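Local coordinates for protein inactive glucansucrase (Lactobacillus reuteri, PDB 5JBD) that is an inactive glucansucrase of glycosyl hydrolase family 70, a TIM-barrel protein with a bound calcium ion, at residues A[275-280]-A[744-749]; A[650-655]-A[688-693]; A[669-674]-A[728-733]; A[673-678]-A[734-739]. All coordinates share one frame; numbering follows the deposited sequence. Where two conformers were deposited one is given.

Contact 1: A[275-280]-A[744-749]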
# COMPACT_ATOMS: atom_id res chain seq x y z
N GLY A 275 -14.11 -20.25 -6.82
CA GLY A 275 -13.20 -19.12 -6.92
C GLY A 275 -13.39 -18.13 -5.79
O GLY A 275 -13.67 -16.96 -6.03
N ASN A 276 -13.19 -18.60 -4.56
CA ASN A 276 -13.44 -17.84 -3.36
C ASN A 276 -12.16 -17.76 -2.53
O ASN A 276 -11.47 -18.77 -2.37
CB ASN A 276 -14.53 -18.57 -2.56
CG ASN A 276 -15.76 -18.97 -3.41
OD1 ASN A 276 -16.46 -18.12 -3.96
ND2 ASN A 276 -16.01 -20.27 -3.52
N PHE A 277 -11.82 -16.57 -2.02
CA PHE A 277 -10.67 -16.42 -1.15
C PHE A 277 -10.92 -17.16 0.19
O PHE A 277 -12.07 -17.24 0.66
CB PHE A 277 -10.33 -14.95 -0.92
CG PHE A 277 -9.78 -14.26 -2.14
CD1 PHE A 277 -8.49 -14.55 -2.59
CD2 PHE A 277 -10.53 -13.33 -2.84
CE1 PHE A 277 -7.97 -13.92 -3.72
CE2 PHE A 277 -10.01 -12.70 -3.97
CZ PHE A 277 -8.73 -12.99 -4.41
N ASP A 278 -9.84 -17.69 0.77
CA ASP A 278 -9.85 -18.46 2.01
C ASP A 278 -9.50 -17.61 3.24
O ASP A 278 -9.85 -17.98 4.37
CB ASP A 278 -8.86 -19.60 1.90
CG ASP A 278 -9.19 -20.54 0.77
OD1 ASP A 278 -10.21 -21.26 0.87
OD2 ASP A 278 -8.46 -20.52 -0.26
N GLY A 279 -8.80 -16.51 3.02
CA GLY A 279 -8.38 -15.64 4.10
C GLY A 279 -7.77 -14.37 3.57
O GLY A 279 -7.86 -14.10 2.37
N PHE A 280 -7.16 -13.59 4.47
CA PHE A 280 -6.64 -12.27 4.11
C PHE A 280 -5.20 -11.99 4.51
O PHE A 280 -4.72 -12.45 5.56
CB PHE A 280 -7.52 -11.19 4.75
CG PHE A 280 -8.95 -11.28 4.34
CD1 PHE A 280 -9.33 -10.98 3.03
CD2 PHE A 280 -9.93 -11.67 5.25
CE1 PHE A 280 -10.65 -11.06 2.64
CE2 PHE A 280 -11.26 -11.75 4.85
CZ PHE A 280 -11.62 -11.44 3.55
N VAL A 744 -5.79 -19.69 -0.71
CA VAL A 744 -5.52 -18.40 -1.34
C VAL A 744 -5.99 -17.24 -0.47
O VAL A 744 -7.14 -17.23 -0.02
CB VAL A 744 -6.23 -18.32 -2.72
CG1 VAL A 744 -5.71 -17.12 -3.52
CG2 VAL A 744 -6.06 -19.61 -3.51
N GLN A 745 -5.14 -16.24 -0.28
CA GLN A 745 -5.50 -15.03 0.47
C GLN A 745 -5.56 -13.81 -0.44
O GLN A 745 -4.81 -13.72 -1.41
CB GLN A 745 -4.53 -14.76 1.61
CG GLN A 745 -4.54 -15.83 2.70
CD GLN A 745 -3.70 -17.06 2.37
OE1 GLN A 745 -2.63 -16.97 1.76
NE2 GLN A 745 -4.19 -18.24 2.77
N GLU A 746 -6.45 -12.88 -0.12
CA GLU A 746 -6.52 -11.59 -0.82
C GLU A 746 -5.97 -10.52 0.09
O GLU A 746 -6.21 -10.53 1.30
CB GLU A 746 -7.96 -11.24 -1.24
CG GLU A 746 -8.20 -9.82 -1.76
CD GLU A 746 -7.45 -9.45 -3.05
OE1 GLU A 746 -6.37 -10.03 -3.35
OE2 GLU A 746 -7.95 -8.53 -3.75
N ASP A 747 -5.21 -9.63 -0.52
CA ASP A 747 -4.73 -8.41 0.11
C ASP A 747 -5.92 -7.48 0.28
O ASP A 747 -6.41 -6.93 -0.70
CB ASP A 747 -3.67 -7.77 -0.81
CG ASP A 747 -2.65 -6.94 -0.07
OD1 ASP A 747 -3.04 -6.26 0.90
OD2 ASP A 747 -1.45 -6.97 -0.47
N ILE A 748 -6.39 -7.32 1.51
CA ILE A 748 -7.56 -6.49 1.81
C ILE A 748 -7.05 -5.15 2.34
O ILE A 748 -6.15 -5.13 3.17
CB ILE A 748 -8.59 -7.17 2.76
CG1 ILE A 748 -9.87 -6.32 2.87
CG2 ILE A 748 -8.01 -7.47 4.15
CD1 ILE A 748 -11.00 -7.00 3.62
N VAL A 749 -7.64 -4.06 1.84
CA VAL A 749 -7.06 -2.72 1.98
C VAL A 749 -8.09 -1.76 2.57
O VAL A 749 -8.78 -1.05 1.83
CB VAL A 749 -6.58 -2.19 0.61
CG1 VAL A 749 -5.87 -0.83 0.76
CG2 VAL A 749 -5.65 -3.20 -0.04

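Contact 2: A[650-655]-A[688-693]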
# COMPACT_ATOMS: atom_id res chain seq x y z
N HIS A 650 3.12 -24.51 6.91
CA HIS A 650 2.68 -23.56 5.87
C HIS A 650 3.83 -22.71 5.34
O HIS A 650 4.86 -22.50 6.03
CB HIS A 650 1.57 -22.66 6.41
CG HIS A 650 0.32 -23.41 6.76
ND1 HIS A 650 -0.87 -23.24 6.09
CD2 HIS A 650 0.10 -24.39 7.67
CE1 HIS A 650 -1.77 -24.07 6.58
NE2 HIS A 650 -1.21 -24.79 7.53
N MET A 651 3.65 -22.27 4.10
CA MET A 651 4.54 -21.32 3.43
C MET A 651 3.72 -20.43 2.50
O MET A 651 2.95 -20.92 1.67
CB MET A 651 5.62 -22.06 2.64
CG MET A 651 6.50 -21.13 1.81
SD MET A 651 8.01 -21.93 1.23
CE MET A 651 7.32 -23.03 0.03
N ILE A 652 3.91 -19.12 2.66
CA ILE A 652 3.24 -18.09 1.90
C ILE A 652 4.08 -17.72 0.66
O ILE A 652 5.30 -17.77 0.71
CB ILE A 652 2.99 -16.84 2.78
CG1 ILE A 652 2.01 -17.19 3.91
CG2 ILE A 652 2.42 -15.68 1.94
CD1 ILE A 652 2.05 -16.22 5.07
N TYR A 653 3.39 -17.37 -0.44
CA TYR A 653 4.04 -16.83 -1.65
C TYR A 653 3.40 -15.51 -2.04
O TYR A 653 2.18 -15.46 -2.27
CB TYR A 653 3.92 -17.84 -2.78
CG TYR A 653 4.57 -17.43 -4.08
CD1 TYR A 653 5.95 -17.27 -4.17
CD2 TYR A 653 3.82 -17.25 -5.24
CE1 TYR A 653 6.57 -16.92 -5.37
CE2 TYR A 653 4.42 -16.89 -6.45
CZ TYR A 653 5.79 -16.74 -6.52
OH TYR A 653 6.39 -16.39 -7.71
N GLU A 654 4.19 -14.43 -2.06
CA GLU A 654 3.72 -13.12 -2.52
C GLU A 654 3.77 -13.16 -4.05
O GLU A 654 4.84 -13.30 -4.62
CB GLU A 654 4.59 -11.95 -2.00
CG GLU A 654 4.08 -10.60 -2.51
CD GLU A 654 4.73 -9.38 -1.89
OE1 GLU A 654 5.78 -9.46 -1.24
OE2 GLU A 654 4.16 -8.28 -2.07
N ASP A 655 2.62 -13.01 -4.69
CA ASP A 655 2.51 -13.29 -6.14
C ASP A 655 2.79 -12.12 -7.08
O ASP A 655 2.65 -12.27 -8.29
CB ASP A 655 1.14 -13.91 -6.46
CG ASP A 655 0.06 -12.90 -6.78
OD1 ASP A 655 0.14 -11.71 -6.38
OD2 ASP A 655 -0.91 -13.32 -7.46
N ASP A 688 0.03 -21.40 0.80
CA ASP A 688 -0.80 -20.22 0.94
C ASP A 688 -0.36 -19.16 -0.06
O ASP A 688 0.78 -18.69 -0.01
CB ASP A 688 -0.70 -19.70 2.38
CG ASP A 688 -1.43 -20.61 3.36
OD1 ASP A 688 -2.67 -20.49 3.49
OD2 ASP A 688 -0.74 -21.47 3.97
N PHE A 689 -1.28 -18.80 -0.96
CA PHE A 689 -0.98 -17.94 -2.12
C PHE A 689 -1.53 -16.55 -1.86
O PHE A 689 -2.76 -16.35 -1.82
CB PHE A 689 -1.59 -18.58 -3.37
CG PHE A 689 -0.94 -18.16 -4.68
CD1 PHE A 689 -1.44 -17.09 -5.40
CD2 PHE A 689 0.15 -18.86 -5.20
CE1 PHE A 689 -0.86 -16.70 -6.60
CE2 PHE A 689 0.73 -18.48 -6.41
CZ PHE A 689 0.22 -17.40 -7.10
N TRP A 690 -0.63 -15.59 -1.65
CA TRP A 690 -1.00 -14.19 -1.42
C TRP A 690 -1.16 -13.52 -2.78
O TRP A 690 -0.18 -13.33 -3.53
CB TRP A 690 0.03 -13.50 -0.51
CG TRP A 690 0.05 -12.00 -0.43
CD1 TRP A 690 -0.92 -11.13 -0.83
CD2 TRP A 690 1.12 -11.20 0.07
NE1 TRP A 690 -0.53 -9.83 -0.60
CE2 TRP A 690 0.72 -9.84 -0.06
CE3 TRP A 690 2.37 -11.48 0.62
CZ2 TRP A 690 1.55 -8.77 0.33
CZ3 TRP A 690 3.19 -10.43 1.01
CH2 TRP A 690 2.77 -9.09 0.88
N MET A 691 -2.40 -13.14 -3.08
CA MET A 691 -2.74 -12.45 -4.33
C MET A 691 -2.77 -10.93 -4.12
O MET A 691 -3.23 -10.43 -3.10
CB MET A 691 -4.08 -12.93 -4.87
CG MET A 691 -4.09 -14.43 -5.11
SD MET A 691 -5.20 -15.04 -6.40
CE MET A 691 -4.34 -14.37 -7.82
N ALA A 692 -2.28 -10.23 -5.14
CA ALA A 692 -2.26 -8.78 -5.15
C ALA A 692 -3.64 -8.20 -4.88
O ALA A 692 -4.65 -8.84 -5.19
CB ALA A 692 -1.75 -8.28 -6.50
N PRO A 693 -3.70 -6.97 -4.32
CA PRO A 693 -5.00 -6.33 -4.22
C PRO A 693 -5.61 -6.22 -5.62
O PRO A 693 -4.99 -5.65 -6.53
CB PRO A 693 -4.66 -4.94 -3.65
CG PRO A 693 -3.25 -4.71 -4.06
CD PRO A 693 -2.61 -6.06 -3.93

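Contact 3: A[669-674]-A[728-733]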
# COMPACT_ATOMS: atom_id res chain seq x y z
N HIS A 669 -1.79 -12.24 -18.99
CA HIS A 669 -2.45 -11.83 -17.75
C HIS A 669 -1.92 -12.71 -16.62
O HIS A 669 -1.92 -13.93 -16.74
CB HIS A 669 -3.97 -12.00 -17.82
CG HIS A 669 -4.67 -10.99 -18.68
ND1 HIS A 669 -6.04 -10.90 -18.74
CD2 HIS A 669 -4.19 -10.04 -19.52
CE1 HIS A 669 -6.38 -9.92 -19.55
NE2 HIS A 669 -5.28 -9.38 -20.03
N ALA A 670 -1.48 -12.09 -15.54
CA ALA A 670 -0.96 -12.85 -14.40
C ALA A 670 -1.94 -13.95 -13.96
O ALA A 670 -1.52 -15.07 -13.67
CB ALA A 670 -0.63 -11.92 -13.24
N TYR A 671 -3.25 -13.64 -13.97
CA TYR A 671 -4.24 -14.64 -13.56
C TYR A 671 -4.15 -15.90 -14.40
O TYR A 671 -4.17 -17.01 -13.87
CB TYR A 671 -5.67 -14.07 -13.55
CG TYR A 671 -5.95 -12.98 -12.51
CD1 TYR A 671 -5.26 -12.92 -11.30
CD2 TYR A 671 -6.89 -11.99 -12.76
CE1 TYR A 671 -5.50 -11.91 -10.38
CE2 TYR A 671 -7.15 -10.99 -11.84
CZ TYR A 671 -6.45 -10.96 -10.63
OH TYR A 671 -6.69 -9.98 -9.71
N ASN A 672 -4.00 -15.74 -15.72
CA ASN A 672 -3.92 -16.89 -16.62
C ASN A 672 -2.61 -17.65 -16.49
O ASN A 672 -2.60 -18.89 -16.51
CB ASN A 672 -4.18 -16.45 -18.07
CG ASN A 672 -5.60 -15.90 -18.25
OD1 ASN A 672 -6.52 -16.26 -17.51
ND2 ASN A 672 -5.77 -15.00 -19.21
N VAL A 673 -1.51 -16.92 -16.36
CA VAL A 673 -0.20 -17.54 -16.14
C VAL A 673 -0.19 -18.33 -14.83
O VAL A 673 0.28 -19.46 -14.79
CB VAL A 673 0.95 -16.49 -16.19
CG1 VAL A 673 2.30 -17.15 -15.92
CG2 VAL A 673 0.95 -15.76 -17.53
N ILE A 674 -0.76 -17.75 -13.77
CA ILE A 674 -0.83 -18.43 -12.45
C ILE A 674 -1.62 -19.75 -12.55
O ILE A 674 -1.15 -20.80 -12.09
CB ILE A 674 -1.39 -17.50 -11.34
CG1 ILE A 674 -0.41 -16.37 -11.05
CG2 ILE A 674 -1.69 -18.27 -10.06
CD1 ILE A 674 -1.01 -15.15 -10.37
N GLU A 728 -13.46 -12.80 -13.83
CA GLU A 728 -13.73 -14.18 -14.26
C GLU A 728 -12.44 -15.00 -14.25
O GLU A 728 -12.42 -16.15 -13.82
CB GLU A 728 -14.32 -14.23 -15.68
CG GLU A 728 -15.19 -15.43 -15.92
CD GLU A 728 -15.81 -15.44 -17.31
OE1 GLU A 728 -16.50 -14.48 -17.70
OE2 GLU A 728 -15.59 -16.44 -18.01
N GLU A 729 -11.38 -14.40 -14.77
CA GLU A 729 -10.06 -15.04 -14.76
C GLU A 729 -9.58 -15.30 -13.32
O GLU A 729 -9.15 -16.41 -13.00
CB GLU A 729 -9.06 -14.19 -15.54
CG GLU A 729 -9.20 -14.30 -17.05
CD GLU A 729 -8.40 -13.27 -17.82
OE1 GLU A 729 -7.93 -12.28 -17.21
OE2 GLU A 729 -8.26 -13.44 -19.06
N LEU A 730 -9.70 -14.29 -12.45
CA LEU A 730 -9.37 -14.43 -11.03
C LEU A 730 -10.07 -15.64 -10.39
O LEU A 730 -9.42 -16.47 -9.73
CB LEU A 730 -9.71 -13.16 -10.25
CG LEU A 730 -9.54 -13.20 -8.72
CD1 LEU A 730 -8.14 -13.60 -8.32
CD2 LEU A 730 -9.87 -11.85 -8.11
N ALA A 731 -11.38 -15.75 -10.59
CA ALA A 731 -12.13 -16.87 -10.01
C ALA A 731 -11.66 -18.23 -10.51
O ALA A 731 -11.57 -19.19 -9.73
CB ALA A 731 -13.62 -16.70 -10.25
N ASN A 732 -11.38 -18.33 -11.82
CA ASN A 732 -10.83 -19.57 -12.38
C ASN A 732 -9.42 -19.85 -11.85
O ASN A 732 -9.09 -21.00 -11.60
CB ASN A 732 -10.79 -19.52 -13.92
CG ASN A 732 -12.15 -19.77 -14.54
OD1 ASN A 732 -12.98 -20.54 -14.02
ND2 ASN A 732 -12.39 -19.14 -15.66
N THR A 733 -8.63 -18.80 -11.65
CA THR A 733 -7.28 -18.94 -11.08
C THR A 733 -7.33 -19.45 -9.64
O THR A 733 -6.58 -20.36 -9.28
CB THR A 733 -6.51 -17.61 -11.17
OG1 THR A 733 -6.45 -17.20 -12.54
CG2 THR A 733 -5.09 -17.75 -10.62
O HOH W 1 -7.54 -17.42 -15.22

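Contact 4: A[673-678]-A[734-739]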
# COMPACT_ATOMS: atom_id res chain seq x y z
N VAL A 673 -1.51 -16.92 -16.36
CA VAL A 673 -0.20 -17.54 -16.14
C VAL A 673 -0.19 -18.33 -14.83
O VAL A 673 0.28 -19.46 -14.79
CB VAL A 673 0.95 -16.49 -16.19
CG1 VAL A 673 2.30 -17.15 -15.92
CG2 VAL A 673 0.95 -15.76 -17.53
N ILE A 674 -0.76 -17.75 -13.77
CA ILE A 674 -0.83 -18.43 -12.45
C ILE A 674 -1.62 -19.75 -12.55
O ILE A 674 -1.15 -20.80 -12.09
CB ILE A 674 -1.39 -17.50 -11.34
CG1 ILE A 674 -0.41 -16.37 -11.05
CG2 ILE A 674 -1.69 -18.27 -10.06
CD1 ILE A 674 -1.01 -15.15 -10.37
N ALA A 675 -2.81 -19.69 -13.16
CA ALA A 675 -3.66 -20.88 -13.36
C ALA A 675 -2.92 -21.99 -14.10
O ALA A 675 -2.92 -23.14 -13.66
CB ALA A 675 -4.92 -20.50 -14.13
N LYS A 676 -2.26 -21.62 -15.20
CA LYS A 676 -1.48 -22.58 -15.99
C LYS A 676 -0.36 -23.25 -15.17
O LYS A 676 -0.04 -24.43 -15.38
CB LYS A 676 -0.90 -21.88 -17.22
CG LYS A 676 -0.28 -22.79 -18.26
CD LYS A 676 0.30 -21.97 -19.42
CE LYS A 676 1.37 -22.72 -20.20
NZ LYS A 676 0.80 -23.46 -21.36
N ASN A 677 0.22 -22.51 -14.22
CA ASN A 677 1.35 -22.98 -13.40
C ASN A 677 0.97 -23.49 -12.00
O ASN A 677 1.82 -23.66 -11.14
CB ASN A 677 2.38 -21.85 -13.29
CG ASN A 677 3.15 -21.66 -14.58
OD1 ASN A 677 4.08 -22.40 -14.85
ND2 ASN A 677 2.76 -20.67 -15.37
N ALA A 678 -0.31 -23.76 -11.77
CA ALA A 678 -0.79 -24.10 -10.42
C ALA A 678 -0.02 -25.27 -9.80
O ALA A 678 0.31 -25.24 -8.60
CB ALA A 678 -2.28 -24.41 -10.45
N ILE A 734 -8.23 -18.89 -8.83
CA ILE A 734 -8.40 -19.36 -7.44
C ILE A 734 -8.78 -20.84 -7.43
O ILE A 734 -8.23 -21.62 -6.64
CB ILE A 734 -9.42 -18.50 -6.67
CG1 ILE A 734 -8.86 -17.09 -6.47
CG2 ILE A 734 -9.73 -19.13 -5.31
CD1 ILE A 734 -9.88 -16.07 -6.04
N ALA A 735 -9.70 -21.23 -8.31
CA ALA A 735 -10.14 -22.63 -8.42
C ALA A 735 -9.00 -23.56 -8.82
O ALA A 735 -8.87 -24.66 -8.27
CB ALA A 735 -11.29 -22.76 -9.40
N ALA A 736 -8.18 -23.11 -9.77
CA ALA A 736 -7.00 -23.87 -10.19
C ALA A 736 -5.99 -24.07 -9.05
O ALA A 736 -5.47 -25.17 -8.87
CB ALA A 736 -6.32 -23.20 -11.38
N LEU A 737 -5.75 -23.03 -8.26
CA LEU A 737 -4.89 -23.15 -7.08
C LEU A 737 -5.50 -24.10 -6.04
O LEU A 737 -4.80 -24.92 -5.47
CB LEU A 737 -4.61 -21.78 -6.47
CG LEU A 737 -3.79 -20.84 -7.36
CD1 LEU A 737 -3.84 -19.41 -6.85
CD2 LEU A 737 -2.34 -21.30 -7.47
N HIS A 738 -6.81 -23.97 -5.82
CA HIS A 738 -7.52 -24.90 -4.93
C HIS A 738 -7.39 -26.34 -5.41
O HIS A 738 -7.13 -27.23 -4.60
CB HIS A 738 -9.01 -24.55 -4.83
CG HIS A 738 -9.31 -23.39 -3.94
ND1 HIS A 738 -10.48 -22.67 -4.03
CD2 HIS A 738 -8.61 -22.84 -2.91
CE1 HIS A 738 -10.48 -21.72 -3.13
NE2 HIS A 738 -9.35 -21.79 -2.44
N LYS A 739 -7.53 -26.57 -6.72
CA LYS A 739 -7.39 -27.91 -7.32
C LYS A 739 -5.99 -28.51 -7.04
O LYS A 739 -5.85 -29.71 -6.73
CB LYS A 739 -7.67 -27.82 -8.83
CG LYS A 739 -7.94 -29.14 -9.55
CD LYS A 739 -8.48 -28.87 -10.96
CE LYS A 739 -9.15 -30.07 -11.63
NZ LYS A 739 -8.55 -31.39 -11.26

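Contact 1: A[275-280]-A[744-749]
E746 passes over one face of the F277 ring, with CB above its centre and its carboxylate stacked on the same side, and this pair sets the character of the contact. The CB of E746 sits 3.4 Å from the centroid of the F277 ring in a CH-pi arrangement. CG of E746 is anti to the backbone N (chi1 170°), and a bend at chi2 turns CD toward the CZ side of the ring; the carboxylate plane lies 10° from that of the phenyl ring, with OE1 near CZ. The other oxygen, OE2, is hydrogen-bonded to the backbone N of A694. V744 meets the same ring at its edge, CG1 coming to 3.9 Å from CD1 of F277.

An aromatic-aliphatic pair follows further along the strands. I748 crosses F280, its CG2 packing 3.8 Å from CB of F280 while CD1 hangs over the rim of one ring face.

Polar bonds join the two segments at the start of the pairing. OD2 of D278 uses its anti lone pair to take the N-H of V744 at 2.8 Å, and it also accepts from NE2 of H738. In return N of D278 donates to O of V744 at 2.9 Å. The parallel ladder continues with N of E746 bonded to O of G279 (3.1 Å), and CG of Q745 lies against the backbone of G279. Strands 279-282 and 743-748, remote in sequence yet adjacent in the parallel sheet, form the seam expected of the circularly permuted TIM barrel of family 70.

Contact 2: A[650-655]-A[688-693]
D688 meets H650 through a carboxylate-imidazole bond, and W690 meets E654 over an indole face; D688 and W690 lose the largest areas to the partner segment, followed by D655. D688 receives ND1-H of H650 on the syn lone pair of OD2 at 2.8 Å. The bond is nearly straight (162°) and lies in the imidazole plane, with ring and carboxylate almost coplanar. OD1 of D688 is held from the far side of the strand by NE2 of Q745, so both carboxylate oxygens are engaged.

W690 offers one face of its indole to E654, whose extended chain runs alongside it in the same direction. CG of E654 stands 3.7 Å from the centroid of the six-membered ring, and the carboxylate continues over the face at only 11° to the ring plane. OE2 of E654 binds ND1 of H392, and NE1 of W690 binds OD2 of D747. I652 CG2 comes in at the indole edge.

Just past the end of its strand, D655 packs CB 3.4 Å from CE1 of F689, its carboxylate almost perpendicular to the phenyl ring. OD1 makes a weak bond to N of A692 at 3.1 Å. On the sheet face they share, Y653 lies beside F689, pointing the same way, the ring planes 50° apart and CD2 meeting CE2 at 3.5 Å.

Between the strands the backbone pairs as a parallel ladder: N of Y653 to O of D688, N of W690 to O of Y653, N of D655 to O of W690. Strand 460-464 flanks strand 652-654, strand 743-748 flanks strand 688-691, and helix 670-676 packs on the side of D655 and F689, with I674 touching both.

Contact 3: A[669-674]-A[728-733]
E729 OE1 is gripped by two N-H groups: ND1 of H669 across the contact and the backbone N of S726 just ahead of its own helix. The histidine bond is 2.8 Å from ND1 to OE1 and almost straight (170°). It lies in the imidazole plane and uses the syn lone pair, although ring and carboxylate stand steeply to each other. The second oxygen, OE2, is met from well above the carboxylate plane by ND2 of N672 at 2.9 Å, an amide nitrogen that also donates to O of V666. The extended glutamate thus ties both H669, at the N-cap position, and the first turn of helix 670-676. A water also links N672 and E729, donating to OD1 of N672 and to O of E729.

Further along, OG1 of T733 lies 2.6 Å from O of Y671 and 2.9 Å from O of E729, two acceptors competing for one proton. The apolar side of the interface is the ring of Y671, over whose face CB of L730 sits 3.9 Å from the centroid, displaced toward the rim. I674 and T733 press CG2 to CG2 at a tight 3.5 Å.

The two helical segments run nearly parallel, their short axes 8.7 Å apart at closest approach and 21° from parallel. Both helices lie against strand 688-691, where Y671 and L730 touch M691 and I674 touches F689.

Contact 4: A[673-678]-A[734-739]
A736 overlaps A675 with its methyl group, CB lying 4.0 Å from CA of A675 and about as far from its CB. Small residues on both sides bring the backbones near, with the CA atoms of A675 and A736 5.5 Å apart. A678 adds a second contact: its CB points at the partner helix and rests 3.6 Å from O of A736, and also touches the methyl of A736 and, farther in, CD2 of L737. The methyl of A736 thus meets two alanines of the opposing segment.

Deeper in, L737 takes over. CG lies anti to the carbonyl carbon (chi1 -66°), and the isopropyl fork beyond it straddles CG2 of I674, CD1 and CD2 each standing 4.0 Å from that methyl. No hydrogen bond joins the two segments.

The turn that carries A678 is held from within. N677, where helix 670-676 gives way, sends ND2 back to O of V673 at 2.8 Å, while its own backbone N reaches the same oxygen from the opposite face of the carbonyl plane.

L737 rests on F689 of strand 688-691 and on V744 of strand 743-748. The arrangement is that of adjacent outer helices in a TIM barrel, joined by successive beta-alpha-beta crossovers and meeting through alanines outward and branched side chains inward.

The four contacts illustrate how a barrel changes its chemistry from wall to coat. All are buried, contacts 1 and 2 almost entirely, whereas contacts 3 and 4, farther from the chain's centre, include partly exposed residues. Contacts 1 and 2 share the parallel sheet through the neighbouring strands 743-748 and 688-691, and combine backbone ladders with carboxylates laid flat on aromatic rings. Contacts 3 and 4 join the same two helices, 670-676 and 727-739: contact 3 mixes polar bonds with an aromatic face, whereas contact 4 is apolar packing. Contact 1 alone joins parts more than 400 residues apart. Between layers, F689 and M691 of contact 2 meet the helices, and H738 bonds D278 of contact 1.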